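Local coordinates for bifunctional cytochrome P450/NADPH--P450 reductase (Deinococcus aerius, PDB 7F3H), which hydroxylates organic substrates at a P450 haem, probably with electrons that a fused reductase domain draws from NADPH, at residues A[317-321]-A[379-383]; A[365-371]-A[390-396]; A[223-227]-A[251-257]. All coordinates share one frame; numbering follows the deposited sequence.

Contact 1: A[317-321]-A[379-383]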
loop_
_atom_site.group_PDB
_atom_site.type_symbol
_atom_site.label_atom_id
_atom_site.label_comp_id
_atom_site.label_asym_id
_atom_site.label_seq_id
_atom_site.Cartn_x
_atom_site.Cartn_y
_atom_site.Cartn_z
ATOM N N VAL A 317 -6.432 4.580 -20.161
ATOM C CA VAL A 317 -5.881 3.231 -20.115
ATOM C C VAL A 317 -5.074 3.020 -18.829
ATOM O O VAL A 317 -5.285 2.048 -18.097
ATOM C CB VAL A 317 -5.010 2.980 -21.364
ATOM C CG1 VAL A 317 -4.227 1.666 -21.242
ATOM C CG2 VAL A 317 -5.869 2.996 -22.622
ATOM N N ILE A 318 -4.151 3.941 -18.527
ATOM C CA ILE A 318 -3.231 3.754 -17.394
ATOM C C ILE A 318 -3.976 3.677 -16.055
ATOM O O ILE A 318 -3.681 2.770 -15.260
ATOM C CB ILE A 318 -2.141 4.826 -17.428
ATOM C CG1 ILE A 318 -1.083 4.462 -18.482
ATOM C CG2 ILE A 318 -1.518 5.056 -16.079
ATOM C CD1 ILE A 318 0.027 5.502 -18.617
ATOM N N PRO A 319 -4.924 4.584 -15.738
ATOM C CA PRO A 319 -5.765 4.368 -14.553
ATOM C C PRO A 319 -6.429 2.996 -14.507
ATOM O O PRO A 319 -6.476 2.366 -13.444
ATOM C CB PRO A 319 -6.809 5.492 -14.663
ATOM C CG PRO A 319 -6.158 6.546 -15.444
ATOM C CD PRO A 319 -5.266 5.852 -16.417
ATOM N N ARG A 320 -6.998 2.519 -15.617
ATOM C CA ARG A 320 -7.702 1.240 -15.536
ATOM C C ARG A 320 -6.725 0.082 -15.355
ATOM O O ARG A 320 -7.021 -0.884 -14.628
ATOM C CB ARG A 320 -8.563 1.076 -16.772
ATOM C CG ARG A 320 -9.800 1.984 -16.749
ATOM C CD ARG A 320 -10.751 1.669 -17.903
ATOM N NE ARG A 320 -10.244 2.126 -19.192
ATOM C CZ ARG A 320 -10.033 1.352 -20.262
ATOM N NH1 ARG A 320 -10.269 0.034 -20.218
ATOM N NH2 ARG A 320 -9.588 1.905 -21.394
ATOM N N ILE A 321 -5.532 0.207 -15.932
ATOM C CA ILE A 321 -4.457 -0.742 -15.654
ATOM C C ILE A 321 -4.210 -0.827 -14.164
ATOM O O ILE A 321 -4.080 -1.921 -13.606
ATOM C CB ILE A 321 -3.159 -0.325 -16.375
ATOM C CG1 ILE A 321 -3.233 -0.654 -17.861
ATOM C CG2 ILE A 321 -1.959 -0.988 -15.714
ATOM C CD1 ILE A 321 -2.160 0.041 -18.640
ATOM N N ILE A 379 -8.630 -4.888 -18.331
ATOM C CA ILE A 379 -8.775 -3.503 -17.893
ATOM C C ILE A 379 -10.133 -2.923 -18.257
ATOM O O ILE A 379 -10.543 -1.886 -17.687
ATOM C CB ILE A 379 -7.644 -2.605 -18.433
ATOM C CG1 ILE A 379 -7.663 -2.488 -19.949
ATOM C CG2 ILE A 379 -6.241 -3.102 -18.033
ATOM C CD1 ILE A 379 -6.874 -1.282 -20.428
ATOM N N ASP A 380 -10.892 -3.591 -19.140
ATOM C CA ASP A 380 -12.221 -3.069 -19.470
ATOM C C ASP A 380 -13.219 -3.243 -18.328
ATOM O O ASP A 380 -14.283 -2.618 -18.362
ATOM C CB ASP A 380 -12.776 -3.750 -20.735
ATOM C CG ASP A 380 -12.241 -3.126 -22.032
ATOM O OD1 ASP A 380 -11.415 -2.190 -21.950
ATOM O OD2 ASP A 380 -12.635 -3.576 -23.136
ATOM N N ARG A 381 -12.899 -4.053 -17.307
ATOM C CA ARG A 381 -13.713 -4.092 -16.099
ATOM C C ARG A 381 -13.892 -2.716 -15.504
ATOM O O ARG A 381 -14.822 -2.525 -14.712
ATOM C CB ARG A 381 -13.093 -4.993 -15.021
ATOM C CG ARG A 381 -12.857 -6.419 -15.455
ATOM C CD ARG A 381 -12.059 -7.245 -14.434
ATOM N NE ARG A 381 -12.651 -8.576 -14.382
ATOM C CZ ARG A 381 -12.082 -9.683 -14.833
ATOM N NH1 ARG A 381 -10.877 -9.665 -15.357
ATOM N NH2 ARG A 381 -12.730 -10.818 -14.747
ATOM N N TRP A 382 -13.018 -1.757 -15.851
ATOM C CA TRP A 382 -12.887 -0.523 -15.091
ATOM C C TRP A 382 -13.310 0.717 -15.868
ATOM O O TRP A 382 -13.104 1.839 -15.373
ATOM C CB TRP A 382 -11.436 -0.391 -14.588
ATOM C CG TRP A 382 -11.088 -1.551 -13.696
ATOM C CD1 TRP A 382 -10.277 -2.615 -13.997
ATOM C CD2 TRP A 382 -11.603 -1.797 -12.380
ATOM N NE1 TRP A 382 -10.251 -3.500 -12.944
ATOM C CE2 TRP A 382 -11.052 -3.024 -11.939
ATOM C CE3 TRP A 382 -12.467 -1.085 -11.520
ATOM C CZ2 TRP A 382 -11.341 -3.565 -10.686
ATOM C CZ3 TRP A 382 -12.753 -1.621 -10.266
ATOM C CH2 TRP A 382 -12.183 -2.849 -9.859
ATOM N N THR A 383 -13.953 0.557 -17.038
ATOM C CA THR A 383 -14.628 1.690 -17.676
ATOM C C THR A 383 -15.747 2.170 -16.750
ATOM O O THR A 383 -16.246 1.405 -15.924
ATOM C CB THR A 383 -15.218 1.287 -19.033
ATOM O OG1 THR A 383 -16.376 0.471 -18.816
ATOM C CG2 THR A 383 -14.206 0.483 -19.874
HETATM O O HOH W 1 -9.671 -0.660 -23.413
#
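The side chain of R320 reaches across to I379 and D380, and its NH1 serves both. It donates to I379 O at 3.2 Å (154°), with I379 O close to the guanidinium plane while the donor stands well above the plane of the carbonyl. D380 OD1, 3.0 Å from the same NH1, adds a salt bridge whose hydrogen bond is bent and weak. A water accepting from R320 NH2 donates in turn to D380 OD1, giving the carboxylate a second link to the guanidinium. Arginine suits this place because its long aliphatic part also packs: CD lies 3.4 Å from W382 C, and the bend at chi3 (-73°) then swings the charged end round toward I379 and D380. T383 CG2 sits over one guanidinium face. Beneath the polar layer, branched I379 fills two places at once, CD1 against V317 CG1 at 4.0 Å and CG2 beside I321 CG1 at 3.9 Å. Farther out, D316 pairs with R320 NH2, and E324 holds both W382 NE1 and R381. The contact thus lays the short 3-10 segment 379-381 against the first turn of helix 317-329, while I379 and I321 also reach helix 287-300 and I321 touches helix 254-285.

Contact 2: A[365-371]-A[390-396]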
loop_
_atom_site.group_PDB
_atom_site.type_symbol
_atom_site.label_atom_id
_atom_site.label_comp_id
_atom_site.label_asym_id
_atom_site.label_seq_id
_atom_site.Cartn_x
_atom_site.Cartn_y
_atom_site.Cartn_z
ATOM N N HIS A 365 -10.944 -10.471 -4.263
ATOM C CA HIS A 365 -10.750 -9.775 -5.520
ATOM C C HIS A 365 -10.885 -10.703 -6.715
ATOM O O HIS A 365 -10.921 -10.222 -7.859
ATOM C CB HIS A 365 -9.389 -9.106 -5.495
ATOM C CG HIS A 365 -9.388 -7.790 -4.785
ATOM N ND1 HIS A 365 -8.298 -6.949 -4.786
ATOM C CD2 HIS A 365 -10.357 -7.150 -4.087
ATOM C CE1 HIS A 365 -8.593 -5.846 -4.115
ATOM N NE2 HIS A 365 -9.840 -5.943 -3.684
ATOM N N ARG A 366 -10.895 -12.017 -6.468
ATOM C CA ARG A 366 -11.020 -13.042 -7.489
ATOM C C ARG A 366 -12.211 -13.973 -7.258
ATOM O O ARG A 366 -12.209 -15.104 -7.749
ATOM C CB ARG A 366 -9.739 -13.864 -7.529
ATOM C CG ARG A 366 -8.561 -13.118 -8.029
ATOM C CD ARG A 366 -7.441 -14.095 -8.083
ATOM N NE ARG A 366 -6.165 -13.421 -8.164
ATOM C CZ ARG A 366 -5.286 -13.639 -9.134
ATOM N NH1 ARG A 366 -5.583 -14.518 -10.079
ATOM N NH2 ARG A 366 -4.126 -12.975 -9.159
ATOM N N HIS A 367 -13.206 -13.557 -6.503
ATOM C CA HIS A 367 -14.309 -14.466 -6.194
ATOM C C HIS A 367 -15.193 -14.662 -7.420
ATOM O O HIS A 367 -15.695 -13.677 -7.969
ATOM C CB HIS A 367 -15.151 -13.939 -5.033
ATOM C CG HIS A 367 -15.961 -15.009 -4.370
ATOM N ND1 HIS A 367 -16.953 -15.699 -5.036
ATOM C CD2 HIS A 367 -15.891 -15.552 -3.132
ATOM C CE1 HIS A 367 -17.495 -16.585 -4.219
ATOM N NE2 HIS A 367 -16.856 -16.527 -3.064
ATOM N N PRO A 368 -15.425 -15.903 -7.866
ATOM C CA PRO A 368 -16.214 -16.098 -9.108
ATOM C C PRO A 368 -17.623 -15.539 -9.042
ATOM O O PRO A 368 -18.157 -15.144 -10.083
ATOM C CB PRO A 368 -16.257 -17.622 -9.294
ATOM C CG PRO A 368 -15.634 -18.233 -8.053
ATOM C CD PRO A 368 -14.876 -17.154 -7.318
ATOM N N ALA A 369 -18.249 -15.487 -7.863
ATOM C CA ALA A 369 -19.583 -14.906 -7.767
ATOM C C ALA A 369 -19.604 -13.401 -8.053
ATOM O O ALA A 369 -20.676 -12.829 -8.282
ATOM C CB ALA A 369 -20.176 -15.189 -6.383
ATOM N N ALA A 370 -18.460 -12.730 -7.967
ATOM C CA ALA A 370 -18.411 -11.292 -8.139
ATOM C C ALA A 370 -17.623 -10.863 -9.372
ATOM O O ALA A 370 -17.719 -9.698 -9.772
ATOM C CB ALA A 370 -17.829 -10.623 -6.884
ATOM N N TRP A 371 -16.795 -11.739 -9.933
ATOM C CA TRP A 371 -15.916 -11.393 -11.043
ATOM C C TRP A 371 -16.043 -12.476 -12.097
ATOM O O TRP A 371 -15.715 -13.636 -11.831
ATOM C CB TRP A 371 -14.453 -11.276 -10.574
ATOM C CG TRP A 371 -14.280 -10.328 -9.421
ATOM C CD1 TRP A 371 -14.165 -10.656 -8.100
ATOM C CD2 TRP A 371 -14.226 -8.880 -9.483
ATOM N NE1 TRP A 371 -14.029 -9.509 -7.334
ATOM C CE2 TRP A 371 -14.066 -8.412 -8.159
ATOM C CE3 TRP A 371 -14.283 -7.945 -10.530
ATOM C CZ2 TRP A 371 -13.961 -7.056 -7.859
ATOM C CZ3 TRP A 371 -14.186 -6.608 -10.227
ATOM C CH2 TRP A 371 -14.025 -6.170 -8.902
ATOM N N HIS A 390 -19.996 -3.772 -10.494
ATOM C CA HIS A 390 -19.260 -4.655 -9.595
ATOM C C HIS A 390 -20.041 -4.877 -8.319
ATOM O O HIS A 390 -20.863 -4.049 -7.933
ATOM C CB HIS A 390 -17.895 -4.058 -9.247
ATOM C CG HIS A 390 -17.024 -3.860 -10.445
ATOM N ND1 HIS A 390 -15.800 -3.224 -10.389
ATOM C CD2 HIS A 390 -17.223 -4.199 -11.743
ATOM C CE1 HIS A 390 -15.270 -3.215 -11.601
ATOM N NE2 HIS A 390 -16.114 -3.794 -12.440
ATOM N N HIS A 391 -19.783 -6.010 -7.671
ATOM C CA HIS A 391 -20.269 -6.222 -6.313
ATOM C C HIS A 391 -19.685 -5.144 -5.411
ATOM O O HIS A 391 -18.457 -4.960 -5.393
ATOM C CB HIS A 391 -19.878 -7.607 -5.803
ATOM C CG HIS A 391 -20.534 -7.991 -4.510
ATOM N ND1 HIS A 391 -20.513 -7.186 -3.386
ATOM C CD2 HIS A 391 -21.236 -9.097 -4.165
ATOM C CE1 HIS A 391 -21.163 -7.785 -2.404
ATOM N NE2 HIS A 391 -21.614 -8.944 -2.850
ATOM N N PRO A 392 -20.517 -4.417 -4.653
ATOM C CA PRO A 392 -20.016 -3.258 -3.879
ATOM C C PRO A 392 -19.093 -3.612 -2.740
ATOM O O PRO A 392 -18.496 -2.700 -2.158
ATOM C CB PRO A 392 -21.295 -2.600 -3.349
ATOM C CG PRO A 392 -22.388 -3.077 -4.311
ATOM C CD PRO A 392 -21.988 -4.477 -4.687
ATOM N N ALA A 393 -18.928 -4.885 -2.405
ATOM C CA ALA A 393 -18.052 -5.249 -1.303
ATOM C C ALA A 393 -16.898 -6.130 -1.755
ATOM O O ALA A 393 -16.183 -6.666 -0.905
ATOM C CB ALA A 393 -18.834 -5.942 -0.185
ATOM N N ALA A 394 -16.683 -6.283 -3.065
ATOM C CA ALA A 394 -15.690 -7.226 -3.572
ATOM C C ALA A 394 -14.400 -6.562 -4.052
ATOM O O ALA A 394 -13.564 -7.234 -4.676
ATOM C CB ALA A 394 -16.298 -8.101 -4.695
ATOM N N TYR A 395 -14.235 -5.255 -3.838
ATOM C CA TYR A 395 -13.039 -4.530 -4.280
ATOM C C TYR A 395 -12.627 -3.559 -3.180
ATOM O O TYR A 395 -13.185 -2.462 -3.061
ATOM C CB TYR A 395 -13.311 -3.807 -5.586
ATOM C CG TYR A 395 -12.104 -3.197 -6.238
ATOM C CD1 TYR A 395 -11.038 -3.995 -6.648
ATOM C CD2 TYR A 395 -12.035 -1.824 -6.482
ATOM C CE1 TYR A 395 -9.914 -3.443 -7.258
ATOM C CE2 TYR A 395 -10.927 -1.273 -7.093
ATOM C CZ TYR A 395 -9.872 -2.093 -7.477
ATOM O OH TYR A 395 -8.767 -1.593 -8.099
ATOM N N LYS A 396 -11.626 -3.943 -2.398
ATOM C CA LYS A 396 -11.253 -3.192 -1.198
ATOM C C LYS A 396 -9.737 -2.982 -1.083
ATOM O O LYS A 396 -9.164 -3.160 -0.007
ATOM C CB LYS A 396 -11.775 -3.945 0.022
ATOM C CG LYS A 396 -13.299 -4.048 0.142
ATOM C CD LYS A 396 -13.936 -2.681 0.090
ATOM C CE LYS A 396 -15.143 -2.626 0.971
ATOM N NZ LYS A 396 -15.575 -1.218 1.079
HETATM O O HOH W 2 -17.074 -7.419 -8.791
#
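K396 N donates to H365 NE2 at 3.0 Å (157°), arriving at the ring edge close to the imidazole plane. A histidine fits here because its unprotonated ring nitrogen can accept from backbone, while one face of the ring receives Y395 CD1. The two aromatic planes are oblique, 33° apart. W371 is the other large contributor. With CG anti to its carbonyl carbon (chi1 -54°), the indole runs toward 390-396, and its CZ2 edge meets A394 O at 3.2 Å, near the ring plane. The far end of the six-membered ring points at the face of H390, an edge-to-face pair with centroids 4.9 Å apart. A water lies over the other side of the indole from H365 O, donating to A370 O at 2.6 Å and accepting from H391 N. W371 NE1 is held by L364 O, and R327 makes a cation-pi contact with the ring. A leucine here would probably leave L364 O without its indole donor and the face of H390 without its aromatic neighbour. Small residues let the backbones close up, with A370 CB 3.7 Å from A394 CB at the end of the H391-A394 type I turn. By position, between the short helix 361-365 (probably K') and the haem-binding loop, these loops belong to what is probably the meander region of the P450 fold.

Contact 3: A[223-227]-A[251-257]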
loop_
_atom_site.group_PDB
_atom_site.type_symbol
_atom_site.label_atom_id
_atom_site.label_comp_id
_atom_site.label_asym_id
_atom_site.label_seq_id
_atom_site.Cartn_x
_atom_site.Cartn_y
_atom_site.Cartn_z
ATOM N N ILE A 223 10.578 20.049 12.222
ATOM C CA ILE A 223 9.364 20.701 12.745
ATOM C C ILE A 223 9.687 21.954 13.548
ATOM O O ILE A 223 9.084 23.011 13.334
ATOM C CB ILE A 223 8.528 19.712 13.592
ATOM C CG1 ILE A 223 7.687 18.825 12.710
ATOM C CG2 ILE A 223 7.620 20.465 14.542
ATOM C CD1 ILE A 223 7.206 17.554 13.442
ATOM N N ARG A 224 10.654 21.868 14.472
ATOM C CA ARG A 224 10.861 23.018 15.370
ATOM C C ARG A 224 11.284 24.182 14.462
ATOM O O ARG A 224 11.241 25.384 14.823
ATOM C CB ARG A 224 12.024 22.856 16.344
ATOM C CG ARG A 224 13.442 23.201 16.031
ATOM C CD ARG A 224 14.059 22.591 17.176
ATOM N NE ARG A 224 14.249 21.157 16.900
ATOM C CZ ARG A 224 14.314 20.110 17.678
ATOM N NH1 ARG A 224 13.892 20.100 18.913
ATOM N NH2 ARG A 224 14.745 18.991 17.105
ATOM N N GLU A 225 11.799 23.778 13.293
ATOM C CA GLU A 225 12.847 24.552 12.799
ATOM C C GLU A 225 12.302 25.130 11.518
ATOM O O GLU A 225 12.934 26.173 11.012
ATOM C CB GLU A 225 13.975 23.510 12.865
ATOM C CG GLU A 225 15.453 23.761 12.749
ATOM C CD GLU A 225 15.856 24.865 13.702
ATOM O OE1 GLU A 225 15.160 25.378 14.563
ATOM O OE2 GLU A 225 17.011 24.493 14.003
ATOM N N ARG A 226 11.122 24.711 11.171
ATOM C CA ARG A 226 9.984 25.307 10.453
ATOM C C ARG A 226 9.048 26.211 11.313
ATOM O O ARG A 226 8.432 27.165 10.807
ATOM C CB ARG A 226 9.142 24.200 9.907
ATOM C CG ARG A 226 8.289 24.494 8.758
ATOM C CD ARG A 226 9.158 24.391 7.523
ATOM N NE ARG A 226 8.360 24.612 6.324
ATOM C CZ ARG A 226 7.723 23.660 5.650
ATOM N NH1 ARG A 226 7.040 23.965 4.553
ATOM N NH2 ARG A 226 7.789 22.400 6.054
ATOM N N ARG A 227 8.844 25.887 12.606
ATOM C CA ARG A 227 8.033 26.750 13.503
ATOM C C ARG A 227 8.732 28.062 13.771
ATOM O O ARG A 227 8.079 29.080 14.092
ATOM C CB ARG A 227 7.670 26.017 14.807
ATOM C CG ARG A 227 6.627 24.878 14.584
ATOM C CD ARG A 227 5.865 24.473 15.867
ATOM N NE ARG A 227 4.670 23.618 15.689
ATOM C CZ ARG A 227 3.514 24.021 15.154
ATOM N NH1 ARG A 227 2.483 23.177 15.069
ATOM N NH2 ARG A 227 3.381 25.260 14.684
ATOM N N ARG A 251 -5.331 22.581 17.126
ATOM C CA ARG A 251 -4.296 22.177 16.186
ATOM C C ARG A 251 -3.713 20.833 16.611
ATOM O O ARG A 251 -3.949 20.344 17.725
ATOM C CB ARG A 251 -3.180 23.219 16.097
ATOM C CG ARG A 251 -3.512 24.459 15.280
ATOM C CD ARG A 251 -2.318 25.396 15.141
ATOM N NE ARG A 251 -1.983 26.048 16.410
ATOM C CZ ARG A 251 -0.976 25.690 17.217
ATOM N NH1 ARG A 251 -0.167 24.684 16.889
ATOM N NH2 ARG A 251 -0.766 26.356 18.353
ATOM N N LEU A 252 -2.970 20.211 15.698
ATOM C CA LEU A 252 -2.272 18.992 16.055
ATOM C C LEU A 252 -1.060 19.360 16.900
ATOM O O LEU A 252 -0.401 20.366 16.628
ATOM C CB LEU A 252 -1.854 18.236 14.791
ATOM C CG LEU A 252 -2.965 17.621 13.930
ATOM C CD1 LEU A 252 -2.346 16.813 12.831
ATOM C CD2 LEU A 252 -3.871 16.732 14.744
ATOM N N SER A 253 -0.790 18.566 17.947
ATOM C CA SER A 253 0.458 18.679 18.707
ATOM C C SER A 253 1.670 18.400 17.825
ATOM O O SER A 253 1.582 17.745 16.779
ATOM C CB SER A 253 0.478 17.729 19.899
ATOM O OG SER A 253 0.788 16.405 19.505
ATOM N N ASP A 254 2.840 18.824 18.315
ATOM C CA ASP A 254 4.078 18.580 17.572
ATOM C C ASP A 254 4.404 17.088 17.549
ATOM O O ASP A 254 4.810 16.550 16.507
ATOM C CB ASP A 254 5.237 19.388 18.179
ATOM C CG ASP A 254 5.211 20.898 17.807
ATOM O OD1 ASP A 254 4.525 21.349 16.845
ATOM O OD2 ASP A 254 5.923 21.645 18.503
ATOM N N GLU A 255 4.183 16.403 18.677
ATOM C CA GLU A 255 4.388 14.962 18.725
ATOM C C GLU A 255 3.533 14.279 17.664
ATOM O O GLU A 255 4.025 13.481 16.858
ATOM C CB GLU A 255 3.976 14.413 20.094
ATOM C CG GLU A 255 4.548 13.062 20.398
ATOM C CD GLU A 255 3.856 12.363 21.534
ATOM O OE1 GLU A 255 2.715 12.729 21.826
ATOM O OE2 GLU A 255 4.463 11.478 22.173
ATOM N N ASN A 256 2.251 14.643 17.610
ATOM C CA ASN A 256 1.360 13.974 16.675
ATOM C C ASN A 256 1.686 14.321 15.224
ATOM O O ASN A 256 1.494 13.484 14.338
ATOM C CB ASN A 256 -0.100 14.287 16.996
ATOM C CG ASN A 256 -1.052 13.377 16.244
ATOM O OD1 ASN A 256 -1.496 13.708 15.127
ATOM N ND2 ASN A 256 -1.354 12.211 16.837
ATOM N N ILE A 257 2.120 15.559 14.942
ATOM C CA ILE A 257 2.584 15.883 13.591
ATOM C C ILE A 257 3.744 14.978 13.176
ATOM O O ILE A 257 3.802 14.486 12.037
ATOM C CB ILE A 257 2.986 17.360 13.493
ATOM C CG1 ILE A 257 1.761 18.254 13.645
ATOM C CG2 ILE A 257 3.711 17.613 12.184
ATOM C CD1 ILE A 257 2.100 19.726 13.838
#
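At the start of 251-257, R251 brings its guanidinium beside that of R227. Their NH1 atoms are 3.6 Å apart and the planes stand 65° to each other; the closeness of two positive charges is probably tolerated because an acid, D254, lies next to R227. L252 turns to other neighbours, packing on K102 and I106 of helix 98-107, as suits a buried leucine. S253 is the N-cap of the helix that follows: its OG accepts from N256 N at 3.0 Å, satisfying an amide that the first turn would otherwise leave without a helical partner. D254, in that first turn, makes the main polar link. R227 NE donates to D254 OD1 at 2.6 Å (161°); the oxygen offers its syn lone pair and lies close to the guanidinium plane, and NH1 adds a weak, bent bond to it. The R227 chain is extended from CG to NE, which gives it the reach to bridge the two helices. An aspartate is well placed here, since its negative charge would also interact favourably with the positive end of the helix dipole. I223 CG2 rests 4.0 Å from D254 OD1, flanking the carboxylate with methyl carbon. One turn on, I257 CG2 meets I223 CD1 at 3.7 Å, and its CD1 lies close to R227 NH1; L237 and L241 of helix 236-242 also pack on I257. The contact joins the end of helix 199-227 to the start of helix 254-285, by position the G helix and the long central helix of the P450 fold.

In the fold
Contacts 1 and 2 are neighbours, their centres 16 Å apart, and their segments alternate along the chain. W382 joins them: its CZ3 comes 3.3 Å from H390 CE1 in an edge-to-face pair, its CH2 lies 3.9 Å from W371 CH2, and its ring also meets Y395. Of E324 and R327, the ExxR pair on helix 317-329, E324 bonds to contact 1, while R327 touches W382 and also serves contact 2 through W371 and H365 O. Contact 3 lies on the opposite side of the chain's centre, about 40 Å and 42 Å from contacts 1 and 2, centre to centre. The side chains of K396, L252 and W382 approach the haem to about 7, 11 and 12 Å.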